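Local coordinates for protein immunoreactive 84kD antigen PG93 (Porphyromonas gingivalis, PDB 5M11) that serves as an essential cell-surface component of the type IX secretion system and binds zinc and calcium ions, at residues F316-L326 with S638-Y649; A373-G381 with V424-L435. All coordinates share one frame; numbering follows the deposited sequence.

Interaction 1 (F316-L326 with S638-Y649); sequences FYEMRFSHGRL and SLALNDDNGLLY. With ZN (zinc ion), chain J; ZN (zinc ion), chain F; GOL (glycerol), chain R.
Ser638 OG donates a 2.7 Å hydrogen bond to Phe316 O, coming from above the carbonyl plane rather than along a lone pair. It is the one direct hydrogen bond found between the segments; strands 318-322 and 638-642 run nearly parallel (10°), with axes 5.9 Å from each other, but belong to separate sheets that face across side chains. These are the strands that begin the first and last blades of the C-terminal of two seven-bladed beta-propellers, so the contact is its ring closure. Met319 bends at chi3 (-71°) and brings CE beside Ser638 and the start of Leu639, while CE also lies 4.2 Å from Tyr649 CB. Ala640 CB touches both Phe321 CB and Leu326 CD1, and the same Leu326 CD1 reaches Tyr649 CG at 3.8 Å. At the far end the Phe321 ring lies between Arg325 O, over the centre of one face, and Asn642 CB, which makes a CH-pi contact 3.9 Å from the centroid on the opposite face. The Asn642 amide lies tilted over that ring. Tyr649 is nearly parallel to Phe321 (18°) but slid aside, with centroids 5.5 Å apart and little overlap. On the other side of strand 318-322, Glu318 binds a zinc ion through OE1 (2.3 Å), with OE2 farther off; a glycerol O1 and a water are also bound, and Asp592 belongs to the same zinc site. Glycerol O2 sits between Met319 O and Leu639 O, where its single proton can serve one acceptor at a time; the glycerol also hydrogen-bonds Asp592. The blade seam is therefore largely apolar, with one direct hydrogen bond at its Phe316-Ser638 end and a zinc site beside it, where a glycerol, probably from the crystallisation liquor, sits between carbonyls of both strands.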
loop_
_atom_site.group_PDB
_atom_site.type_symbol
_atom_site.label_atom_id
_atom_site.label_comp_id
_atom_site.label_asym_id
_atom_site.label_seq_id
_atom_site.Cartn_x
_atom_site.Cartn_y
_atom_site.Cartn_z
ATOM N N PHE A 316 -2.015 1.721 6.123
ATOM C CA PHE A 316 -2.698 2.985 6.377
ATOM C C PHE A 316 -4.176 2.698 6.638
ATOM O O PHE A 316 -5.050 2.976 5.807
ATOM C CB PHE A 316 -2.448 3.989 5.223
ATOM C CG PHE A 316 -0.971 4.313 5.099
ATOM C CD1 PHE A 316 -0.446 5.465 5.677
ATOM C CD2 PHE A 316 -0.088 3.416 4.489
ATOM C CE1 PHE A 316 0.928 5.717 5.641
ATOM C CE2 PHE A 316 1.284 3.653 4.485
ATOM C CZ PHE A 316 1.782 4.806 5.048
ATOM N N TYR A 317 -4.428 2.077 7.812
ATOM C CA TYR A 317 -5.746 1.729 8.320
ATOM C C TYR A 317 -6.510 3.029 8.546
ATOM O O TYR A 317 -7.657 3.166 8.114
ATOM C CB TYR A 317 -5.621 0.899 9.622
ATOM C CG TYR A 317 -6.963 0.561 10.229
ATOM C CD1 TYR A 317 -7.678 -0.558 9.813
ATOM C CD2 TYR A 317 -7.563 1.409 11.162
ATOM C CE1 TYR A 317 -8.948 -0.835 10.313
ATOM C CE2 TYR A 317 -8.844 1.160 11.648
ATOM C CZ TYR A 317 -9.529 0.026 11.232
ATOM O OH TYR A 317 -10.784 -0.252 11.730
ATOM N N GLU A 318 -5.865 3.974 9.238
ATOM C CA GLU A 318 -6.431 5.279 9.520
ATOM C C GLU A 318 -5.334 6.322 9.311
ATOM O O GLU A 318 -4.171 6.059 9.610
ATOM C CB GLU A 318 -7.075 5.340 10.930
ATOM C CG GLU A 318 -7.668 6.695 11.350
ATOM C CD GLU A 318 -9.056 7.167 10.917
ATOM O OE1 GLU A 318 -9.723 6.482 10.108
ATOM O OE2 GLU A 318 -9.462 8.261 11.381
ATOM N N MET A 319 -5.710 7.459 8.702
ATOM C CA MET A 319 -4.867 8.611 8.413
ATOM C C MET A 319 -5.597 9.903 8.720
ATOM O O MET A 319 -6.806 9.981 8.516
ATOM C CB MET A 319 -4.455 8.672 6.937
ATOM C CG MET A 319 -3.628 7.552 6.409
ATOM S SD MET A 319 -2.963 8.164 4.836
ATOM C CE MET A 319 -4.393 8.180 3.804
ATOM N N ARG A 320 -4.858 10.945 9.102
ATOM C CA ARG A 320 -5.373 12.289 9.371
ATOM C C ARG A 320 -4.352 13.289 8.832
ATOM O O ARG A 320 -3.163 12.986 8.856
ATOM C CB ARG A 320 -5.600 12.510 10.903
ATOM C CG ARG A 320 -6.726 11.703 11.596
ATOM C CD ARG A 320 -8.155 12.136 11.240
ATOM N NE ARG A 320 -8.358 13.586 11.387
ATOM C CZ ARG A 320 -9.398 14.277 10.914
ATOM N NH1 ARG A 320 -10.374 13.662 10.249
ATOM N NH2 ARG A 320 -9.473 15.588 11.109
ATOM N N PHE A 321 -4.780 14.470 8.358
ATOM C CA PHE A 321 -3.814 15.491 7.932
ATOM C C PHE A 321 -4.010 16.754 8.761
ATOM O O PHE A 321 -5.058 17.386 8.663
ATOM C CB PHE A 321 -3.885 15.805 6.437
ATOM C CG PHE A 321 -2.595 16.412 5.941
ATOM C CD1 PHE A 321 -1.553 15.607 5.503
ATOM C CD2 PHE A 321 -2.404 17.787 5.955
ATOM C CE1 PHE A 321 -0.348 16.169 5.076
ATOM C CE2 PHE A 321 -1.187 18.344 5.554
ATOM C CZ PHE A 321 -0.173 17.532 5.111
ATOM N N SER A 322 -3.026 17.091 9.615
ATOM C CA SER A 322 -3.081 18.277 10.481
ATOM C C SER A 322 -1.715 18.962 10.582
ATOM O O SER A 322 -0.698 18.294 10.481
ATOM C CB SER A 322 -3.563 17.917 11.890
ATOM O OG SER A 322 -4.434 16.801 11.951
ATOM N N HIS A 323 -1.703 20.280 10.819
ATOM C CA HIS A 323 -0.513 21.110 11.019
ATOM C C HIS A 323 0.624 20.815 10.016
ATOM O O HIS A 323 1.792 20.747 10.426
ATOM C CB HIS A 323 0.019 20.974 12.464
ATOM C CG HIS A 323 -0.993 21.213 13.550
ATOM N ND1 HIS A 323 -1.704 22.399 13.634
ATOM C CD2 HIS A 323 -1.355 20.417 14.583
ATOM C CE1 HIS A 323 -2.479 22.280 14.701
ATOM N NE2 HIS A 323 -2.303 21.104 15.303
ATOM N N GLY A 324 0.254 20.666 8.727
ATOM C CA GLY A 324 1.147 20.349 7.606
ATOM C C GLY A 324 1.862 19.008 7.717
ATOM O O GLY A 324 2.949 18.832 7.152
ATOM N N ARG A 325 1.260 18.055 8.460
ATOM C CA ARG A 325 1.777 16.722 8.732
ATOM C C ARG A 325 0.710 15.677 8.520
ATOM O O ARG A 325 -0.481 15.936 8.749
ATOM C CB ARG A 325 2.262 16.618 10.192
ATOM C CG ARG A 325 3.699 17.000 10.411
ATOM C CD ARG A 325 4.001 17.246 11.875
ATOM N NE ARG A 325 5.372 17.727 12.053
ATOM C CZ ARG A 325 5.721 19.009 12.123
ATOM N NH1 ARG A 325 4.797 19.961 12.065
ATOM N NH2 ARG A 325 6.995 19.350 12.260
ATOM N N LEU A 326 1.143 14.470 8.120
ATOM C CA LEU A 326 0.269 13.315 7.963
ATOM C C LEU A 326 0.449 12.456 9.202
ATOM O O LEU A 326 1.571 12.292 9.664
ATOM C CB LEU A 326 0.597 12.542 6.667
ATOM C CG LEU A 326 -0.215 11.273 6.348
ATOM C CD1 LEU A 326 -1.514 11.601 5.660
ATOM C CD2 LEU A 326 0.581 10.334 5.470
ATOM N N SER A 638 -7.983 4.371 3.451
ATOM C CA SER A 638 -8.019 5.728 3.988
ATOM C C SER A 638 -7.659 6.815 2.950
ATOM O O SER A 638 -7.090 6.529 1.895
ATOM C CB SER A 638 -7.072 5.837 5.179
ATOM O OG SER A 638 -5.761 5.412 4.849
ATOM N N LEU A 639 -8.010 8.069 3.291
ATOM C CA LEU A 639 -7.754 9.324 2.579
ATOM C C LEU A 639 -7.319 10.445 3.588
ATOM O O LEU A 639 -7.602 10.353 4.796
ATOM C CB LEU A 639 -9.005 9.781 1.788
ATOM C CG LEU A 639 -9.441 8.992 0.544
ATOM C CD1 LEU A 639 -10.665 9.610 -0.077
ATOM C CD2 LEU A 639 -8.320 8.863 -0.502
ATOM N N ALA A 640 -6.609 11.481 3.085
ATOM C CA ALA A 640 -6.134 12.670 3.819
ATOM C C ALA A 640 -5.712 13.660 2.802
ATOM O O ALA A 640 -5.119 13.272 1.803
ATOM C CB ALA A 640 -4.978 12.335 4.752
ATOM N N LEU A 641 -6.028 14.926 3.003
ATOM C CA LEU A 641 -5.734 15.947 2.014
ATOM C C LEU A 641 -4.960 17.122 2.605
ATOM O O LEU A 641 -5.358 17.685 3.631
ATOM C CB LEU A 641 -7.081 16.413 1.432
ATOM C CG LEU A 641 -7.114 17.544 0.425
ATOM C CD1 LEU A 641 -6.623 17.080 -0.918
ATOM C CD2 LEU A 641 -8.502 18.066 0.298
ATOM N N ASN A 642 -3.871 17.502 1.923
ATOM C CA ASN A 642 -3.038 18.645 2.267
ATOM C C ASN A 642 -3.622 19.834 1.517
ATOM O O ASN A 642 -3.251 20.098 0.369
ATOM C CB ASN A 642 -1.576 18.354 1.901
ATOM C CG ASN A 642 -0.564 19.429 2.251
ATOM O OD1 ASN A 642 -0.879 20.576 2.599
ATOM N ND2 ASN A 642 0.701 19.077 2.114
ATOM N N ASP A 643 -4.575 20.529 2.153
ATOM C CA ASP A 643 -5.322 21.651 1.562
ATOM C C ASP A 643 -4.418 22.793 1.068
ATOM O O ASP A 643 -4.840 23.545 0.190
ATOM C CB ASP A 643 -6.369 22.202 2.543
ATOM C CG ASP A 643 -7.312 21.140 3.098
ATOM O OD1 ASP A 643 -8.402 20.939 2.502
ATOM O OD2 ASP A 643 -6.960 20.507 4.132
ATOM N N ASP A 644 -3.173 22.874 1.567
ATOM C CA ASP A 644 -2.221 23.919 1.223
ATOM C C ASP A 644 -1.486 23.696 -0.104
ATOM O O ASP A 644 -1.194 24.686 -0.792
ATOM C CB ASP A 644 -1.195 24.076 2.335
ATOM C CG ASP A 644 -0.350 25.307 2.153
ATOM O OD1 ASP A 644 -0.892 26.428 2.338
ATOM O OD2 ASP A 644 0.828 25.160 1.737
ATOM N N ASN A 645 -1.116 22.441 -0.436
ATOM C CA ASN A 645 -0.399 22.197 -1.693
ATOM C C ASN A 645 -1.189 21.256 -2.616
ATOM O O ASN A 645 -0.678 20.829 -3.657
ATOM C CB ASN A 645 1.016 21.671 -1.436
ATOM C CG ASN A 645 1.135 20.250 -0.927
ATOM O OD1 ASN A 645 0.143 19.520 -0.716
ATOM N ND2 ASN A 645 2.379 19.832 -0.730
ATOM N N GLY A 646 -2.414 20.937 -2.209
ATOM C CA GLY A 646 -3.335 20.119 -2.980
ATOM C C GLY A 646 -2.997 18.654 -3.063
ATOM O O GLY A 646 -3.600 17.950 -3.868
ATOM N N LEU A 647 -2.063 18.157 -2.244
ATOM C CA LEU A 647 -1.732 16.736 -2.319
ATOM C C LEU A 647 -2.694 15.882 -1.511
ATOM O O LEU A 647 -2.763 16.022 -0.280
ATOM C CB LEU A 647 -0.281 16.441 -1.885
ATOM C CG LEU A 647 0.792 16.708 -2.928
ATOM C CD1 LEU A 647 2.136 16.748 -2.299
ATOM C CD2 LEU A 647 0.754 15.683 -4.033
ATOM N N LEU A 648 -3.413 14.979 -2.205
ATOM C CA LEU A 648 -4.300 14.003 -1.572
ATOM C C LEU A 648 -3.500 12.731 -1.305
ATOM O O LEU A 648 -2.933 12.154 -2.248
ATOM C CB LEU A 648 -5.556 13.695 -2.436
ATOM C CG LEU A 648 -6.552 12.629 -1.885
ATOM C CD1 LEU A 648 -7.361 13.153 -0.691
ATOM C CD2 LEU A 648 -7.522 12.207 -2.953
ATOM N N TYR A 649 -3.435 12.309 -0.022
ATOM C CA TYR A 649 -2.767 11.073 0.412
ATOM C C TYR A 649 -3.776 9.922 0.286
ATOM O O TYR A 649 -4.923 10.055 0.723
ATOM C CB TYR A 649 -2.203 11.217 1.839
ATOM C CG TYR A 649 -1.030 12.163 1.911
ATOM C CD1 TYR A 649 0.273 11.694 1.814
ATOM C CD2 TYR A 649 -1.223 13.537 2.004
ATOM C CE1 TYR A 649 1.360 12.570 1.821
ATOM C CE2 TYR A 649 -0.149 14.423 1.992
ATOM C CZ TYR A 649 1.145 13.937 1.916
ATOM O OH TYR A 649 2.210 14.814 1.963
HETATM ZN ZN ZN J . -0.432 23.958 13.315
HETATM ZN ZN ZN F . -10.187 8.367 8.793
HETATM C C1 GOL R . -11.325 10.944 7.572
HETATM O O1 GOL R . -11.599 9.836 8.412
HETATM C C2 GOL R . -9.837 11.182 7.503
HETATM O O2 GOL R . -9.212 10.032 6.932
HETATM C C3 GOL R . -9.493 12.416 6.699
HETATM O O3 GOL R . -8.416 13.142 7.287
HETATM O O HOH W 1 -11.810 6.755 8.319
#

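Interaction 2 (A373-G381 with V424-L435); sequences AIDIAVSNG and VKAIAFDNKGNL
Two neighbouring propeller blades meet here through the strands that start each of them, 373-378 and 422-429. Strand 427-429 runs 6° from parallel to 373-378, with axes 5.8 Å apart, and side chains fill the gap. Phe429 carries much of the contact. Its CG stands beside the backbone N (chi1 -84°), which sends the ring toward the end of the first strand: Ser379 CA makes a CH-pi contact over one face, 3.9 Å from the centroid, Leu435 CD1 lies over the opposite face toward the rim, and Ala377 O meets the ring edge. Ala377 CB packs against Ile427 CD1 and Leu435 CD1, each 3.7 Å away. In this family of folds each four-stranded antiparallel blade packs face to face on the next, and the chains come nearest at Ala377 and Ala428, where both side chains are small. Nearer the start of the strand, Ile374 CD1 crosses the Lys425 chain at about a right angle, 3.6 Å from its CG; the extended lysine carries NZ onward to Tyr317 OH. Asp375 OD2 points at the corner where the second strand turns at Ala426: it takes a weak hydrogen bond from Ile427 N (3.4 Å) and lies 3.0 Å from Ala426 N. Its OD1 lies close to Glu318 OE2, a like-charge pair whose repulsion the zinc ion on Glu318 probably eases. Asn380 ND2 reaches over the turn to Asp430 O with another weak bond. At the Asp430-Gly433 turn, Asp430 OD1 accepts from Asn434 N just beyond it at 2.8 Å, nearly straight (165°), while OD2 takes Asn434 ND2 on its syn lone pair and also holds Trp436 NE1.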
loop_
_atom_site.group_PDB
_atom_site.type_symbol
_atom_site.label_atom_id
_atom_site.label_comp_id
_atom_site.label_asym_id
_atom_site.label_seq_id
_atom_site.Cartn_x
_atom_site.Cartn_y
_atom_site.Cartn_z
ATOM N N ALA A 373 -2.594 -0.264 16.857
ATOM C CA ALA A 373 -2.849 1.172 16.946
ATOM C C ALA A 373 -3.838 1.489 15.821
ATOM O O ALA A 373 -3.515 1.266 14.655
ATOM C CB ALA A 373 -1.547 1.945 16.797
ATOM N N ILE A 374 -5.070 1.885 16.157
ATOM C CA ILE A 374 -6.108 2.032 15.131
ATOM C C ILE A 374 -6.704 3.460 14.948
ATOM O O ILE A 374 -7.471 3.652 13.988
ATOM C CB ILE A 374 -7.253 1.023 15.397
ATOM C CG1 ILE A 374 -7.684 1.039 16.869
ATOM C CG2 ILE A 374 -6.862 -0.374 14.941
ATOM C CD1 ILE A 374 -9.038 0.857 17.026
ATOM N N ASP A 375 -6.400 4.431 15.839
ATOM C CA ASP A 375 -6.911 5.797 15.666
ATOM C C ASP A 375 -5.947 6.847 16.242
ATOM O O ASP A 375 -5.242 6.610 17.225
ATOM C CB ASP A 375 -8.334 5.984 16.252
ATOM C CG ASP A 375 -9.268 6.931 15.480
ATOM O OD1 ASP A 375 -8.764 7.776 14.690
ATOM O OD2 ASP A 375 -10.495 6.853 15.690
ATOM N N ILE A 376 -5.914 8.004 15.574
ATOM C CA ILE A 376 -5.112 9.166 15.928
ATOM C C ILE A 376 -6.042 10.333 16.229
ATOM O O ILE A 376 -7.145 10.425 15.663
ATOM C CB ILE A 376 -4.101 9.548 14.802
ATOM C CG1 ILE A 376 -3.497 8.302 14.068
ATOM C CG2 ILE A 376 -2.996 10.494 15.325
ATOM C CD1 ILE A 376 -2.411 7.471 14.830
ATOM N N ALA A 377 -5.596 11.215 17.141
ATOM C CA ALA A 377 -6.255 12.466 17.497
ATOM C C ALA A 377 -5.170 13.475 17.761
ATOM O O ALA A 377 -4.369 13.273 18.663
ATOM C CB ALA A 377 -7.175 12.294 18.698
ATOM N N VAL A 378 -5.075 14.502 16.916
ATOM C CA VAL A 378 -4.052 15.549 17.012
ATOM C C VAL A 378 -4.645 16.771 17.708
ATOM O O VAL A 378 -5.767 17.173 17.392
ATOM C CB VAL A 378 -3.504 15.931 15.609
ATOM C CG1 VAL A 378 -2.294 16.844 15.726
ATOM C CG2 VAL A 378 -3.169 14.698 14.794
ATOM N N SER A 379 -3.893 17.396 18.609
ATOM C CA SER A 379 -4.406 18.595 19.249
ATOM C C SER A 379 -4.362 19.782 18.275
ATOM O O SER A 379 -3.692 19.721 17.243
ATOM C CB SER A 379 -3.622 18.913 20.514
ATOM O OG SER A 379 -2.301 19.301 20.185
ATOM N N ASN A 380 -5.139 20.832 18.591
ATOM C CA ASN A 380 -5.193 22.114 17.883
ATOM C C ASN A 380 -4.055 22.953 18.444
ATOM O O ASN A 380 -3.900 23.028 19.667
ATOM C CB ASN A 380 -6.566 22.807 18.088
ATOM C CG ASN A 380 -7.651 21.991 18.791
ATOM O OD1 ASN A 380 -8.181 21.020 18.239
ATOM N ND2 ASN A 380 -8.036 22.396 20.008
ATOM N N GLY A 381 -3.211 23.490 17.581
ATOM C CA GLY A 381 -2.085 24.302 18.031
ATOM C C GLY A 381 -0.795 23.574 18.378
ATOM O O GLY A 381 0.284 24.149 18.202
ATOM N N VAL A 424 -9.642 1.174 22.508
ATOM C CA VAL A 424 -9.944 2.592 22.259
ATOM C C VAL A 424 -10.003 2.933 20.745
ATOM O O VAL A 424 -8.969 2.904 20.066
ATOM C CB VAL A 424 -8.884 3.509 22.976
ATOM C CG1 VAL A 424 -9.257 4.991 22.886
ATOM C CG2 VAL A 424 -8.661 3.103 24.431
ATOM N N LYS A 425 -11.194 3.330 20.254
ATOM C CA LYS A 425 -11.412 3.786 18.872
ATOM C C LYS A 425 -12.292 5.062 18.885
ATOM O O LYS A 425 -12.802 5.402 19.945
ATOM C CB LYS A 425 -12.025 2.683 17.977
ATOM C CG LYS A 425 -11.848 3.017 16.506
ATOM C CD LYS A 425 -12.378 2.037 15.493
ATOM C CE LYS A 425 -11.946 2.599 14.148
ATOM N NZ LYS A 425 -12.311 1.738 13.000
ATOM N N ALA A 426 -12.457 5.770 17.727
ATOM C CA ALA A 426 -13.254 7.003 17.538
ATOM C C ALA A 426 -12.813 8.168 18.478
ATOM O O ALA A 426 -13.655 8.762 19.168
ATOM C CB ALA A 426 -14.743 6.711 17.705
ATOM N N ILE A 427 -11.496 8.520 18.461
ATOM C CA ILE A 427 -10.930 9.599 19.301
ATOM C C ILE A 427 -10.785 10.916 18.525
ATOM O O ILE A 427 -10.206 10.932 17.430
ATOM C CB ILE A 427 -9.583 9.237 20.000
ATOM C CG1 ILE A 427 -8.531 8.655 19.010
ATOM C CG2 ILE A 427 -9.840 8.319 21.183
ATOM C CD1 ILE A 427 -7.045 8.656 19.505
ATOM N N ALA A 428 -11.264 12.028 19.127
ATOM C CA ALA A 428 -11.157 13.363 18.535
ATOM C C ALA A 428 -11.013 14.429 19.626
ATOM O O ALA A 428 -11.227 14.139 20.803
ATOM C CB ALA A 428 -12.373 13.647 17.665
ATOM N N PHE A 429 -10.616 15.656 19.229
ATOM C CA PHE A 429 -10.472 16.823 20.120
ATOM C C PHE A 429 -11.588 17.845 19.866
ATOM O O PHE A 429 -12.001 18.036 18.711
ATOM C CB PHE A 429 -9.102 17.518 19.922
ATOM C CG PHE A 429 -7.925 16.947 20.676
ATOM C CD1 PHE A 429 -7.660 17.336 21.981
ATOM C CD2 PHE A 429 -7.046 16.061 20.062
ATOM C CE1 PHE A 429 -6.548 16.829 22.667
ATOM C CE2 PHE A 429 -5.931 15.553 20.750
ATOM C CZ PHE A 429 -5.689 15.940 22.044
ATOM N N ASP A 430 -12.043 18.546 20.916
ATOM C CA ASP A 430 -13.066 19.576 20.706
ATOM C C ASP A 430 -12.400 20.947 20.494
ATOM O O ASP A 430 -11.173 21.068 20.600
ATOM C CB ASP A 430 -14.124 19.601 21.833
ATOM C CG ASP A 430 -13.634 19.894 23.233
ATOM O OD1 ASP A 430 -12.552 20.501 23.371
ATOM O OD2 ASP A 430 -14.378 19.599 24.193
ATOM N N ASN A 431 -13.212 21.974 20.172
ATOM C CA ASN A 431 -12.723 23.341 19.940
ATOM C C ASN A 431 -12.109 23.929 21.235
ATOM O O ASN A 431 -11.333 24.888 21.155
ATOM C CB ASN A 431 -13.861 24.233 19.428
ATOM C CG ASN A 431 -14.868 24.605 20.497
ATOM O OD1 ASN A 431 -15.460 23.744 21.168
ATOM N ND2 ASN A 431 -15.043 25.902 20.710
ATOM N N LYS A 432 -12.469 23.351 22.417
ATOM C CA LYS A 432 -11.982 23.782 23.725
ATOM C C LYS A 432 -10.673 23.052 24.160
ATOM O O LYS A 432 -10.119 23.369 25.217
ATOM C CB LYS A 432 -13.082 23.614 24.768
ATOM C CG LYS A 432 -13.908 24.883 24.927
ATOM C CD LYS A 432 -15.334 24.605 25.390
ATOM C CE LYS A 432 -16.300 24.361 24.247
ATOM N NZ LYS A 432 -16.493 25.572 23.403
ATOM N N GLY A 433 -10.170 22.137 23.327
ATOM C CA GLY A 433 -8.918 21.425 23.581
ATOM C C GLY A 433 -8.995 20.140 24.382
ATOM O O GLY A 433 -7.957 19.625 24.815
ATOM N N ASN A 434 -10.211 19.594 24.556
ATOM C CA ASN A 434 -10.459 18.354 25.283
ATOM C C ASN A 434 -10.448 17.155 24.356
ATOM O O ASN A 434 -10.790 17.282 23.186
ATOM C CB ASN A 434 -11.802 18.414 26.008
ATOM C CG ASN A 434 -11.879 19.484 27.049
ATOM O OD1 ASN A 434 -11.006 19.599 27.923
ATOM N ND2 ASN A 434 -12.935 20.277 26.974
ATOM N N LEU A 435 -10.108 15.981 24.887
ATOM C CA LEU A 435 -10.091 14.772 24.100
ATOM C C LEU A 435 -11.329 13.945 24.366
ATOM O O LEU A 435 -11.489 13.393 25.449
ATOM C CB LEU A 435 -8.823 13.946 24.374
ATOM C CG LEU A 435 -8.740 12.594 23.639
ATOM C CD1 LEU A 435 -8.366 12.776 22.170
ATOM C CD2 LEU A 435 -7.773 11.667 24.325
#

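The N-terminal strand 13-16 joins the last blade of the C-terminal propeller before the chain builds the other propeller and returns at segment 316-326. That segment opens the first blade, 373-381 the second and 424-435 the third. Interaction 2 closes a loop of only 42 intervening residues, between consecutive blades; interaction 1 waits for 638-649, after 311 residues, and so joins the last blade to the first and contains the other contact along the chain. The two also touch where His323 NE2 lies 2.8 Å from Ser379 O, a probable hydrogen bond. Together they connect four blades, the seventh, first, second and third, around the ring.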